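Local atomic coordinates of ESSB (Geobacillus thermodenitrificans, PDB entry 4ANO), a protein that is an integral membrane component of the type VII secretion system, represented here by its cytoplasmic fragment, which is probably kinase-like in fold. Residues L74-I79 and E113-N118; I52-D57 and V65-P70. All blocks are in the same frame, centred on the assembly; numbering follows the deposited sequence.

Contact 1 (L74-I79 and E113-N118); sequences LTFAAI and ENLMFN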
loop_
_atom_site.group_PDB
_atom_site.type_symbol
_atom_site.label_atom_id
_atom_site.label_comp_id
_atom_site.label_asym_id
_atom_site.label_seq_id
_atom_site.Cartn_x
_atom_site.Cartn_y
_atom_site.Cartn_z
ATOM N N LEU A 74 -8.979 9.336 4.463
ATOM C CA LEU A 74 -7.883 9.518 5.450
ATOM C C LEU A 74 -6.542 8.970 4.913
ATOM O O LEU A 74 -6.487 7.913 4.256
ATOM C CB LEU A 74 -8.173 8.758 6.781
ATOM C CG LEU A 74 -9.222 8.992 7.893
ATOM C CD1 LEU A 74 -9.666 10.410 8.016
ATOM C CD2 LEU A 74 -10.422 7.987 7.770
ATOM N N THR A 75 -5.468 9.679 5.221
ATOM C CA THR A 75 -4.138 9.267 4.845
ATOM C C THR A 75 -3.654 8.204 5.751
ATOM O O THR A 75 -4.219 7.943 6.828
ATOM C CB THR A 75 -3.185 10.492 5.015
ATOM O OG1 THR A 75 -3.201 10.874 6.402
ATOM C CG2 THR A 75 -3.753 11.691 4.237
ATOM N N PHE A 76 -2.560 7.575 5.295
ATOM C CA PHE A 76 -1.907 6.557 6.070
ATOM C C PHE A 76 -1.472 7.171 7.431
ATOM O O PHE A 76 -1.699 6.592 8.493
ATOM C CB PHE A 76 -0.674 6.086 5.294
ATOM C CG PHE A 76 0.003 4.906 5.941
ATOM C CD1 PHE A 76 0.987 5.085 6.929
ATOM C CD2 PHE A 76 -0.354 3.582 5.580
ATOM C CE1 PHE A 76 1.608 4.002 7.474
ATOM C CE2 PHE A 76 0.328 2.477 6.106
ATOM C CZ PHE A 76 1.305 2.717 7.065
ATOM N N ALA A 77 -0.857 8.335 7.411
ATOM C CA ALA A 77 -0.442 8.907 8.710
ATOM C C ALA A 77 -1.615 9.179 9.678
ATOM O O ALA A 77 -1.479 8.965 10.912
ATOM C CB ALA A 77 0.491 10.089 8.529
ATOM N N ALA A 78 -2.817 9.519 9.167
ATOM C CA ALA A 78 -3.976 9.646 10.026
ATOM C C ALA A 78 -4.376 8.336 10.711
ATOM O O ALA A 78 -4.785 8.337 11.883
ATOM C CB ALA A 78 -5.182 10.242 9.249
ATOM N N ILE A 79 -4.340 7.223 9.977
ATOM C CA ILE A 79 -4.655 5.954 10.604
ATOM C C ILE A 79 -3.617 5.567 11.633
ATOM O O ILE A 79 -3.940 4.950 12.645
ATOM C CB ILE A 79 -4.923 4.845 9.540
ATOM C CG1 ILE A 79 -5.899 5.408 8.511
ATOM C CG2 ILE A 79 -5.382 3.601 10.226
ATOM C CD1 ILE A 79 -7.311 5.779 9.160
ATOM N N GLU A 113 2.767 5.817 1.029
ATOM C CA GLU A 113 2.505 7.003 0.165
ATOM C C GLU A 113 1.380 6.664 -0.807
ATOM O O GLU A 113 0.726 7.581 -1.379
ATOM C CB GLU A 113 3.736 7.362 -0.674
ATOM C CG GLU A 113 3.665 8.728 -1.283
ATOM C CD GLU A 113 4.880 9.126 -2.114
ATOM O OE1 GLU A 113 5.755 8.290 -2.484
ATOM O OE2 GLU A 113 4.930 10.353 -2.394
ATOM N N ASN A 114 1.190 5.376 -1.061
ATOM C CA ASN A 114 0.227 4.954 -2.072
ATOM C C ASN A 114 -1.119 4.521 -1.543
ATOM O O ASN A 114 -1.916 3.944 -2.278
ATOM C CB ASN A 114 0.842 3.844 -2.921
ATOM C CG ASN A 114 0.217 3.756 -4.283
ATOM O OD1 ASN A 114 -0.204 4.772 -4.891
ATOM N ND2 ASN A 114 0.154 2.520 -4.801
ATOM N N LEU A 115 -1.349 4.752 -0.252
ATOM C CA LEU A 115 -2.588 4.263 0.314
ATOM C C LEU A 115 -3.439 5.357 0.951
ATOM O O LEU A 115 -2.916 6.193 1.658
ATOM C CB LEU A 115 -2.274 3.288 1.408
ATOM C CG LEU A 115 -1.723 1.913 1.038
ATOM C CD1 LEU A 115 -1.220 1.167 2.281
ATOM C CD2 LEU A 115 -2.825 1.069 0.323
HETATM N N MSE A 116 -4.752 5.291 0.754
HETATM C CA MSE A 116 -5.680 6.107 1.578
HETATM C C MSE A 116 -6.805 5.219 2.083
HETATM O O MSE A 116 -6.951 4.076 1.610
HETATM C CB MSE A 116 -6.208 7.302 0.803
HETATM C CG MSE A 116 -5.128 8.204 0.249
HETATM SE SE MSE A 116 -5.936 9.901 -0.233
HETATM C CE MSE A 116 -6.505 10.438 1.559
ATOM N N PHE A 117 -7.607 5.709 3.046
ATOM C CA PHE A 117 -8.562 4.843 3.766
ATOM C C PHE A 117 -9.916 5.460 3.839
ATOM O O PHE A 117 -9.976 6.644 3.940
ATOM C CB PHE A 117 -8.086 4.608 5.233
ATOM C CG PHE A 117 -6.755 3.844 5.251
ATOM C CD1 PHE A 117 -5.550 4.497 5.077
ATOM C CD2 PHE A 117 -6.769 2.464 5.468
ATOM C CE1 PHE A 117 -4.322 3.756 5.039
ATOM C CE2 PHE A 117 -5.571 1.716 5.440
ATOM C CZ PHE A 117 -4.343 2.363 5.254
ATOM N N ASN A 118 -10.957 4.650 3.799
ATOM C CA ASN A 118 -12.334 5.209 3.846
ATOM C C ASN A 118 -12.758 5.258 5.263
ATOM O O ASN A 118 -11.968 4.944 6.122
ATOM C CB ASN A 118 -13.292 4.390 2.969
ATOM C CG ASN A 118 -13.509 2.960 3.446
ATOM O OD1 ASN A 118 -13.122 2.529 4.555
ATOM N ND2 ASN A 118 -14.182 2.195 2.575
HETATM O O HOH W 1 -1.565 8.277 2.531
#

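Contact 2 (I52-D57 and V65-P70); sequences IVRDID and VVIKPP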
loop_
_atom_site.group_PDB
_atom_site.type_symbol
_atom_site.label_atom_id
_atom_site.label_comp_id
_atom_site.label_asym_id
_atom_site.label_seq_id
_atom_site.Cartn_x
_atom_site.Cartn_y
_atom_site.Cartn_z
ATOM N N ILE A 52 -12.269 6.317 -6.329
ATOM C CA ILE A 52 -11.138 7.208 -6.600
ATOM C C ILE A 52 -11.132 7.390 -8.078
ATOM O O ILE A 52 -11.203 6.396 -8.815
ATOM C CB ILE A 52 -9.788 6.542 -6.124
ATOM C CG1 ILE A 52 -9.748 6.535 -4.599
ATOM C CG2 ILE A 52 -8.611 7.358 -6.648
ATOM C CD1 ILE A 52 -8.518 5.846 -4.111
ATOM N N VAL A 53 -11.158 8.628 -8.515
ATOM C CA VAL A 53 -11.194 8.976 -9.959
ATOM C C VAL A 53 -9.704 9.072 -10.417
ATOM O O VAL A 53 -8.847 9.546 -9.637
ATOM C CB VAL A 53 -11.999 10.289 -10.184
ATOM C CG1 VAL A 53 -11.714 10.961 -11.606
ATOM C CG2 VAL A 53 -13.552 10.087 -10.009
ATOM N N ARG A 54 -9.405 8.565 -11.631
ATOM C CA ARG A 54 -8.076 8.632 -12.254
ATOM C C ARG A 54 -8.253 9.144 -13.640
ATOM O O ARG A 54 -9.039 8.576 -14.394
ATOM C CB ARG A 54 -7.371 7.260 -12.322
ATOM C CG ARG A 54 -7.147 6.656 -10.956
ATOM C CD ARG A 54 -6.334 5.311 -10.926
ATOM N NE ARG A 54 -6.301 4.737 -9.542
ATOM C CZ ARG A 54 -7.322 4.384 -8.777
ATOM N NH1 ARG A 54 -8.644 4.474 -9.117
ATOM N NH2 ARG A 54 -7.047 3.952 -7.575
ATOM N N ASP A 55 -7.585 10.256 -13.955
ATOM C CA ASP A 55 -7.632 10.764 -15.315
ATOM C C ASP A 55 -6.290 10.513 -15.938
ATOM O O ASP A 55 -5.306 10.554 -15.234
ATOM C CB ASP A 55 -7.935 12.227 -15.290
ATOM C CG ASP A 55 -9.370 12.470 -14.842
ATOM O OD1 ASP A 55 -10.295 11.827 -15.417
ATOM O OD2 ASP A 55 -9.549 13.314 -13.951
ATOM N N ILE A 56 -6.277 10.167 -17.206
ATOM C CA ILE A 56 -5.013 9.617 -17.836
ATOM C C ILE A 56 -4.790 10.522 -19.101
ATOM O O ILE A 56 -5.678 10.711 -19.905
ATOM C CB ILE A 56 -5.224 8.189 -18.333
ATOM C CG1 ILE A 56 -5.342 7.210 -17.174
ATOM C CG2 ILE A 56 -4.001 7.698 -19.134
ATOM C CD1 ILE A 56 -6.646 6.915 -16.862
ATOM N N ASP A 57 -3.570 10.998 -19.283
ATOM C CA ASP A 57 -3.238 11.740 -20.504
ATOM C C ASP A 57 -2.021 11.084 -21.107
ATOM O O ASP A 57 -0.936 11.135 -20.513
ATOM C CB ASP A 57 -2.835 13.195 -20.276
ATOM C CG ASP A 57 -2.701 13.952 -21.621
ATOM O OD1 ASP A 57 -3.623 13.872 -22.496
ATOM O OD2 ASP A 57 -1.717 14.681 -21.803
ATOM N N VAL A 65 -0.899 10.488 -14.954
ATOM C CA VAL A 65 -2.108 9.967 -14.230
ATOM C C VAL A 65 -2.372 10.995 -13.093
ATOM O O VAL A 65 -1.474 11.319 -12.324
ATOM C CB VAL A 65 -1.869 8.554 -13.644
ATOM C CG1 VAL A 65 -3.107 7.948 -12.954
ATOM C CG2 VAL A 65 -1.353 7.590 -14.757
ATOM N N VAL A 66 -3.570 11.510 -13.086
ATOM C CA VAL A 66 -4.039 12.413 -12.082
ATOM C C VAL A 66 -5.047 11.620 -11.239
ATOM O O VAL A 66 -6.016 11.140 -11.793
ATOM C CB VAL A 66 -4.798 13.556 -12.749
ATOM C CG1 VAL A 66 -5.377 14.489 -11.678
ATOM C CG2 VAL A 66 -3.882 14.285 -13.711
ATOM N N ILE A 67 -4.797 11.533 -9.941
ATOM C CA ILE A 67 -5.561 10.650 -8.982
ATOM C C ILE A 67 -6.257 11.472 -7.911
ATOM O O ILE A 67 -5.580 12.137 -7.078
ATOM C CB ILE A 67 -4.608 9.641 -8.315
ATOM C CG1 ILE A 67 -3.836 8.874 -9.424
ATOM C CG2 ILE A 67 -5.411 8.674 -7.391
ATOM C CD1 ILE A 67 -2.577 8.053 -8.995
ATOM N N LYS A 68 -7.591 11.409 -7.939
ATOM C CA LYS A 68 -8.455 12.218 -7.045
ATOM C C LYS A 68 -9.390 11.362 -6.156
ATOM O O LYS A 68 -10.536 10.927 -6.596
ATOM C CB LYS A 68 -9.228 13.170 -7.915
ATOM C CG LYS A 68 -8.353 14.006 -8.811
ATOM C CD LYS A 68 -9.196 14.866 -9.758
ATOM C CE LYS A 68 -10.039 14.057 -10.751
ATOM N NZ LYS A 68 -10.718 14.934 -11.776
ATOM N N PRO A 69 -8.941 11.048 -4.939
ATOM C CA PRO A 69 -9.804 10.373 -3.981
ATOM C C PRO A 69 -10.878 11.304 -3.457
ATOM O O PRO A 69 -10.760 12.527 -3.602
ATOM C CB PRO A 69 -8.888 9.976 -2.823
ATOM C CG PRO A 69 -7.562 10.626 -3.118
ATOM C CD PRO A 69 -7.620 11.364 -4.375
ATOM N N PRO A 70 -11.909 10.695 -2.890
ATOM C CA PRO A 70 -12.923 11.508 -2.115
ATOM C C PRO A 70 -12.206 12.429 -1.105
ATOM O O PRO A 70 -11.217 12.015 -0.456
ATOM C CB PRO A 70 -13.736 10.442 -1.350
ATOM C CG PRO A 70 -13.600 9.147 -2.251
ATOM C CD PRO A 70 -12.100 9.262 -2.648
#

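Contact 1 (L74-I79 and E113-N118)
Ile79 reaches over one face of the Phe117 ring, while Leu74 O lies at the edge of the same ring, in its plane. The face contact is a CH-pi interaction: Ile79 CG1 stands 4.0 Å from the ring centroid and 29° off the ring normal. It is displaced toward one flank of the ring, where Ile79 CG1 comes within 3.6 Å of Phe117 CD1. Phe76 runs beside Phe117, both side chains pointing the same way, and Phe76 CD2 lies 4.0 Å from Phe117 CE1; the two rings meet obliquely. Leu115 also approaches Phe76 at an oblique angle, with its CD1 4.2 Å from Phe76 CD2.

The backbone sets the register in which these side chains meet. Leu74 and Phe117 form an antiparallel hydrogen-bonded pair, in which Leu74 N donates to Phe117 O over 2.9 Å. The return bond from Phe117 N to Leu74 O is short at 2.8 Å but bent, with 141° at the hydrogen. One step further on the chain turns into helix 76-80, and a water takes over, accepting from Phe76 N and donating to Leu115 O at 2.6 Å. Thr75 is the N-cap of that helix: OG1, placed between the backbone N and the carbonyl carbon (chi1 61°), accepts from Ala78 N at 3.1 Å.

Beyond the two segments, Phe76 packs on Thr151 and Leu155 of helix 141-155, and Phe117 on Pro123 of the next strand. Strand 115-117 is thus the middle strand of a small antiparallel sheet, between 74-75 and 123-125. The chemistry implies a division of labour: two direct backbone bonds and one water set the strand against the helix start, while largely apolar side chains, two of them aromatic, fill the buried side.

Contact 2 (I52-D57 and V65-P70)
Val66 O is gripped by two groups of the facing strand: the hydrogen bond from Asp55 N, at 2.8 Å, is supplemented by a weaker CA-H...O contact from Arg54 CA at 3.3 Å. Val66 N returns the bond to Asp55 O, and two residues along, Val53 and Lys68 exchange a second couple of hydrogen bonds. Of these, Lys68 N to Val53 O is nearly straight (174°), whereas Val53 N lies well above the plane of the Lys68 carbonyl.

Asp55 and Lys68 share a face with Val53 and Val66 and close a diagonal salt bridge, Lys68 NZ to Asp55 OD2 at 3.0 Å. The lysine chain bends at chi3 (-64°), bringing CE to 3.6 Å from Val53 CG1 on its way. Asp55 OD1 has a second partner in Lys46, so the carboxylate sits between two cationic groups.

On the face carrying Arg54 and Ile67, the CG2 of Ile52, from the loop just before the strand, meets Ile67 CG2 at 3.5 Å. It also lies above one face of the Arg54 guanidinium, offset toward its rim; Arg54 NE donates to Leu126 O and NH2 forms a salt bridge with Asp49.

This is a beta hairpin at one border of a four-stranded antiparallel sheet, consistent with a kinase-like N-lobe. Strand 53-58 is outermost within the chain; strand 62-68 pairs on its other side with strand 25-30, and the Arg54 face turns to the loop following strand 123-125.

How the contacts relate
The two contacts follow each other along the chain: strand 62-68 of contact 2 leads through Pro69 and Pro70 into strand 74-75 of contact 1, and in one of the two conformers of Met116 its selenium packs against Pro69. Their centres lie about 16 Å apart. Contact 1 is mostly buried, about 9 Å from the chain centre, and pairs segments distant in sequence; contact 2, about 17 Å out, is a local hairpin with one face partly exposed. Their chemistry follows their place: aromatic and aliphatic packing with a bridging water inside, regular strand pairing with an ion pair on the outer face. Leu126, beyond strand 123-125, tethers Arg54 of contact 2 and bonds with Asn114 of contact 1.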